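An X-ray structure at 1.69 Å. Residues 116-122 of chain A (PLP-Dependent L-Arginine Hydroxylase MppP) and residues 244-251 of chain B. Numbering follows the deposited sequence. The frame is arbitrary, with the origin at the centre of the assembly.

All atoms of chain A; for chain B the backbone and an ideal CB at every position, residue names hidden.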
ATOM      1  N   ASP A 116       8.286  -8.645  14.134  1.00 30.02           N
ATOM      2  CA  ASP A 116       8.521  -9.863  13.359  1.00 35.87           C
ATOM      3  C   ASP A 116       8.157  -9.715  11.881  1.00 30.48           C
ATOM      4  O   ASP A 116       8.670 -10.483  11.054  1.00 26.06           O
ATOM      5  CB  ASP A 116       7.770 -11.053  13.970  1.00 42.59           C
ATOM      6  CG  ASP A 116       6.288 -10.797  14.127  1.00 59.33           C
ATOM      7  OD1 ASP A 116       5.920  -9.809  14.799  1.00 75.20           O
ATOM      8  OD2 ASP A 116       5.493 -11.592  13.587  1.00 49.47           O
ATOM      9  N   ASN A 117       7.302  -8.761  11.519  1.00 26.49           N
ATOM     10  CA  ASN A 117       6.991  -8.541  10.110  1.00 29.23           C
ATOM     11  C   ASN A 117       8.243  -8.270   9.298  1.00 23.35           C
ATOM     12  O   ASN A 117       8.319  -8.632   8.120  1.00 23.38           O
ATOM     13  CB  ASN A 117       6.042  -7.343   9.942  1.00 50.13           C
ATOM     14  CG  ASN A 117       4.583  -7.712  10.096  1.00 87.70           C
ATOM     15  OD1 ASN A 117       3.996  -8.346   9.219  1.00109.87           O
ATOM     16  ND2 ASN A 117       3.978  -7.287  11.197  1.00 96.53           N
ATOM     17  N   ILE A 118       9.219  -7.576   9.883  1.00 20.16           N
ATOM     18  CA  ILE A 118      10.442  -7.268   9.140  1.00 18.30           C
ATOM     19  C   ILE A 118      11.150  -8.557   8.754  1.00 20.58           C
ATOM     20  O   ILE A 118      11.572  -8.747   7.602  1.00 20.32           O
ATOM     21  CB  ILE A 118      11.360  -6.341   9.957  1.00 23.37           C
ATOM     22  CG1 ILE A 118      10.662  -4.991  10.215  1.00 46.26           C
ATOM     23  CG2 ILE A 118      12.689  -6.141   9.243  1.00 23.35           C
ATOM     24  CD1 ILE A 118      11.268  -4.168  11.351  1.00 56.20           C
ATOM     25  N   ALA A 119      11.296  -9.467   9.717  1.00 20.25           N
ATOM     26  CA  ALA A 119      11.903 -10.753   9.424  1.00 19.40           C
ATOM     27  C   ALA A 119      11.094 -11.535   8.402  1.00 20.07           C
ATOM     28  O   ALA A 119      11.667 -12.160   7.502  1.00 21.85           O
ATOM     29  CB  ALA A 119      12.051 -11.559  10.710  1.00 21.59           C
ATOM     30  N   ASP A 120       9.756 -11.517   8.518  1.00 20.78           N
ATOM     31  CA  ASP A 120       8.941 -12.327   7.611  1.00 22.55           C
ATOM     32  C   ASP A 120       8.944 -11.754   6.195  1.00 20.75           C
ATOM     33  O   ASP A 120       8.926 -12.527   5.229  1.00 20.11           O
ATOM     34  CB  ASP A 120       7.499 -12.450   8.118  1.00 21.46           C
ATOM     35  CG  ASP A 120       7.393 -13.315   9.375  1.00 34.01           C
ATOM     36  OD1 ASP A 120       8.322 -14.102   9.627  1.00 35.81           O
ATOM     37  OD2 ASP A 120       6.378 -13.202  10.083  1.00 35.17           O
ATOM     38  N   LEU A 121       9.015 -10.424   6.055  1.00 18.58           N
ATOM     39  CA  LEU A 121       9.116  -9.817   4.725  1.00 16.07           C
ATOM     40  C   LEU A 121      10.490 -10.078   4.112  1.00 19.62           C
ATOM     41  O   LEU A 121      10.596 -10.377   2.918  1.00 20.74           O
ATOM     42  CB  LEU A 121       8.813  -8.324   4.792  1.00 16.72           C
ATOM     43  CG  LEU A 121       7.344  -7.980   5.049  1.00 18.18           C
ATOM     44  CD1 LEU A 121       7.173  -6.464   5.235  1.00 16.92           C
ATOM     45  CD2 LEU A 121       6.420  -8.461   3.956  1.00 21.69           C
ATOM     46  N   LEU A 122      11.551 -10.011   4.910  1.00 17.68           N
ATOM     47  CA  LEU A 122      12.868 -10.323   4.363  1.00 19.42           C
ATOM     48  C   LEU A 122      12.965 -11.794   3.965  1.00 22.56           C
ATOM     49  O   LEU A 122      13.370 -12.121   2.844  1.00 19.09           O
ATOM     50  CB  LEU A 122      13.953  -9.959   5.377  1.00 20.79           C
ATOM     51  CG  LEU A 122      14.201  -8.469   5.571  1.00 21.27           C
ATOM     52  CD1 LEU A 122      15.055  -8.213   6.833  1.00 21.22           C
ATOM     53  CD2 LEU A 122      14.843  -7.840   4.323  1.00 21.74           C
TER
ATOM     54  N   UNK B 244      -3.231 -15.587   2.053  1.00 21.47           N
ATOM     55  CA  UNK B 244      -3.615 -15.090   3.372  1.00 22.47           C
ATOM     56  C   UNK B 244      -2.399 -14.781   4.245  1.00 21.63           C
ATOM     57  O   UNK B 244      -2.382 -13.781   4.977  1.00 22.27           O
ATOM     58  CB  UNK B 244      -4.512 -16.111   4.075  1.00 22.47           C
ATOM     59  N   UNK B 245      -1.389 -15.652   4.211  1.00 20.55           N
ATOM     60  CA  UNK B 245      -0.181 -15.446   5.010  1.00 22.21           C
ATOM     61  C   UNK B 245       0.595 -14.234   4.520  1.00 20.52           C
ATOM     62  O   UNK B 245       0.999 -13.389   5.324  1.00 20.62           O
ATOM     63  CB  UNK B 245       0.709 -16.690   4.969  1.00 22.21           C
ATOM     64  N   UNK B 246       0.760 -14.092   3.206  1.00 20.22           N
ATOM     65  CA  UNK B 246       1.540 -12.969   2.704  1.00 18.22           C
ATOM     66  C   UNK B 246       0.773 -11.665   2.919  1.00 17.90           C
ATOM     67  O   UNK B 246       1.357 -10.659   3.336  1.00 20.08           O
ATOM     68  CB  UNK B 246       1.872 -13.161   1.223  1.00 18.22           C
ATOM     69  N   UNK B 247      -0.552 -11.694   2.738  1.00 18.30           N
ATOM     70  CA  UNK B 247      -1.375 -10.536   3.114  1.00 17.70           C
ATOM     71  C   UNK B 247      -1.053 -10.099   4.530  1.00 19.24           C
ATOM     72  O   UNK B 247      -0.778  -8.918   4.792  1.00 19.72           O
ATOM     73  CB  UNK B 247      -2.865 -10.862   2.990  1.00 17.70           C
ATOM     74  N   UNK B 248      -1.061 -11.044   5.469  1.00 19.64           N
ATOM     75  CA  UNK B 248      -0.865 -10.665   6.858  1.00 22.45           C
ATOM     76  C   UNK B 248       0.558 -10.207   7.158  1.00 22.56           C
ATOM     77  O   UNK B 248       0.773  -9.519   8.167  1.00 24.20           O
ATOM     78  CB  UNK B 248      -1.227 -11.841   7.767  1.00 22.45           C
ATOM     79  N   UNK B 249       1.533 -10.555   6.311  1.00 23.49           N
ATOM     80  CA  UNK B 249       2.877 -10.005   6.467  1.00 20.41           C
ATOM     81  C   UNK B 249       2.929  -8.543   6.049  1.00 23.76           C
ATOM     82  O   UNK B 249       3.789  -7.799   6.536  1.00 25.28           O
ATOM     83  CB  UNK B 249       3.883 -10.818   5.650  1.00 20.41           C
ATOM     84  N   UNK B 250       2.036  -8.121   5.165  1.00 22.49           N
ATOM     85  CA  UNK B 250       2.062  -6.752   4.640  1.00 20.14           C
ATOM     86  C   UNK B 250       1.149  -5.825   5.431  1.00 27.69           C
ATOM     87  O   UNK B 250       1.490  -4.656   5.632  1.00 26.12           O
ATOM     88  CB  UNK B 250       1.654  -6.743   3.165  1.00 20.14           C
ATOM     89  N   UNK B 251      -0.012  -6.294   5.892  1.00 20.35           N
ATOM     90  CA  UNK B 251      -0.937  -5.363   6.540  1.00 19.93           C
ATOM     91  C   UNK B 251      -1.951  -6.094   7.408  1.00 25.57           C
ATOM     92  O   UNK B 251      -2.272  -7.271   7.185  1.00 24.90           O
ATOM     93  CB  UNK B 251      -1.664  -4.520   5.490  1.00 19.93           C
TER

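The two helices cross at 131° between their N-to-C directions, with axes 9.7 Å apart at closest approach, and chain A presents three residues to chain B: A:Asn117, A:Asp120 and A:Leu121.

Position 244 lies out of reach of this stretch of chain A, so nothing here selects its side chain beyond helical backbone angles. It is B:Glu244, which touches nothing across the gap.

At 245 the CB points sideways and has nothing of chain A within 5.5 Å. A short side chain would stop in open space, but a long one could travel to the carboxylate of A:Asp120, which favours a positive end; lysine or arginine would suit. The residue is B:Lys245. Its NZ lies 3.4 Å from A:Asp120 OD2, a salt bridge at long range.

Position 246 also points sideways with no neighbour near its CB, and many helix-compatible residues would fit; it is B:Ile246, and it makes no contact. Position 247 is out of reach and equally unconstrained from this side; it is B:Tyr247, whose OH is hydrogen-bonded elsewhere in the structure.

At 248 the CB is again sideways and free, so a small or polar residue would do. B:Ser248 turns its hydroxyl back to its own helix, OG donating to B:Lys245 O at 2.8 Å.

Position 249 is the centre of the contact, its backbone the nearest of chain B to that of A:Asn117. The ideal CB of 249 sits 3.9 Å from A:Leu121 CD2 and 4.7 Å from A:Asp120 CB, which leaves little room for bulk close to the backbone. Alanine, serine or asparagine would all be plausible; an acid would seem risky beside A:Asp120. Yet the residue is B:Asp249, and its OD1 does come within 3.8 Å of A:Asp120 OD2. The lysine offsets this: B:Lys245 NZ donates to B:Asp249 OD1 at 2.8 Å within a salt bridge, so one ammonium serves both acids. Water 1 adds a bridge, donating to B:Asp249 OD2 at 2.7 Å and to A:Asp120 O at 3.0 Å.

At 250 the CB points away, yet it is 5.1 Å from A:Leu121 CD2, so an aliphatic side chain could still brush that methyl. Valine, leucine or isoleucine would serve. B:Ile250 does so, with CG1 4.0 Å from A:Leu121 CD2.

Position 251 is the first to leave helical angles, at phi/psi -160/155, and its CB points away from chain A. Many residues tolerate this extended backbone; it is B:Leu251, without contact here.

Chain B (244-251) EKIYSDIL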
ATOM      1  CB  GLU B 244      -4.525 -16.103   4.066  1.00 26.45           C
ATOM      2  CG  GLU B 244      -5.899 -16.159   3.443  1.00 33.33           C
ATOM      3  CD  GLU B 244      -6.654 -17.398   3.861  1.00 59.25           C
ATOM      4  OE1 GLU B 244      -6.340 -18.500   3.359  1.00 57.46           O
ATOM      5  OE2 GLU B 244      -7.542 -17.258   4.714  1.00 50.03           O
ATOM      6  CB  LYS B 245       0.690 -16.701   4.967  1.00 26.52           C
ATOM      7  CG  LYS B 245       2.117 -16.552   5.514  1.00 44.11           C
ATOM      8  CD  LYS B 245       2.197 -16.011   6.936  1.00 66.90           C
ATOM      9  CE  LYS B 245       3.599 -16.246   7.524  1.00 66.37           C
ATOM     10  NZ  LYS B 245       4.138 -15.102   8.321  1.00 59.44           N
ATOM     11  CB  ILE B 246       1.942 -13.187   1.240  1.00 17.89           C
ATOM     12  CG1 ILE B 246       2.962 -14.338   1.194  1.00 20.52           C
ATOM     13  CG2 ILE B 246       2.560 -11.904   0.644  1.00 20.13           C
ATOM     14  CD1 ILE B 246       3.352 -14.814  -0.228  1.00 24.74           C
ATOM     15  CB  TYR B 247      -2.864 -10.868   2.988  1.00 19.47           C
ATOM     16  CG  TYR B 247      -3.791  -9.800   3.513  1.00 17.86           C
ATOM     17  CD1 TYR B 247      -4.174  -9.772   4.834  1.00 22.28           C
ATOM     18  CD2 TYR B 247      -4.291  -8.817   2.665  1.00 17.44           C
ATOM     19  CE1 TYR B 247      -5.033  -8.787   5.318  1.00 23.59           C
ATOM     20  CE2 TYR B 247      -5.143  -7.831   3.144  1.00 17.54           C
ATOM     21  CZ  TYR B 247      -5.508  -7.827   4.467  1.00 20.19           C
ATOM     22  OH  TYR B 247      -6.354  -6.843   4.930  1.00 20.70           O
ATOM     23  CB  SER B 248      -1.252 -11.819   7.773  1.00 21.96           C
ATOM     24  OG  SER B 248      -0.291 -12.863   7.737  1.00 28.40           O
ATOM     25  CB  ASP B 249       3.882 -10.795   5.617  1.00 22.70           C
ATOM     26  CG  ASP B 249       4.116 -12.213   6.113  1.00 27.82           C
ATOM     27  OD1 ASP B 249       3.836 -12.521   7.292  1.00 25.09           O
ATOM     28  OD2 ASP B 249       4.643 -13.025   5.320  1.00 26.00           O
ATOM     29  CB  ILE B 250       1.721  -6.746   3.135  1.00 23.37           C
ATOM     30  CG1 ILE B 250       2.857  -7.446   2.378  1.00 24.39           C
ATOM     31  CG2 ILE B 250       1.554  -5.298   2.603  1.00 25.16           C
ATOM     32  CD1 ILE B 250       2.646  -7.600   0.931  1.00 34.07           C
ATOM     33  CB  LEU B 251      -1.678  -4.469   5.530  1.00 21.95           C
ATOM     34  CG  LEU B 251      -2.800  -5.055   4.652  1.00 21.95           C
ATOM     35  CD1 LEU B 251      -3.712  -3.971   4.075  1.00 24.46           C
ATOM     36  CD2 LEU B 251      -2.247  -5.884   3.508  1.00 20.82           C
TER
HETATM   37  O   HOH W   1       6.486 -12.294   3.551  1.00 19.85           O
HETATM   38  O   HOH W   2       4.691 -11.384   9.828  1.00 36.20           O
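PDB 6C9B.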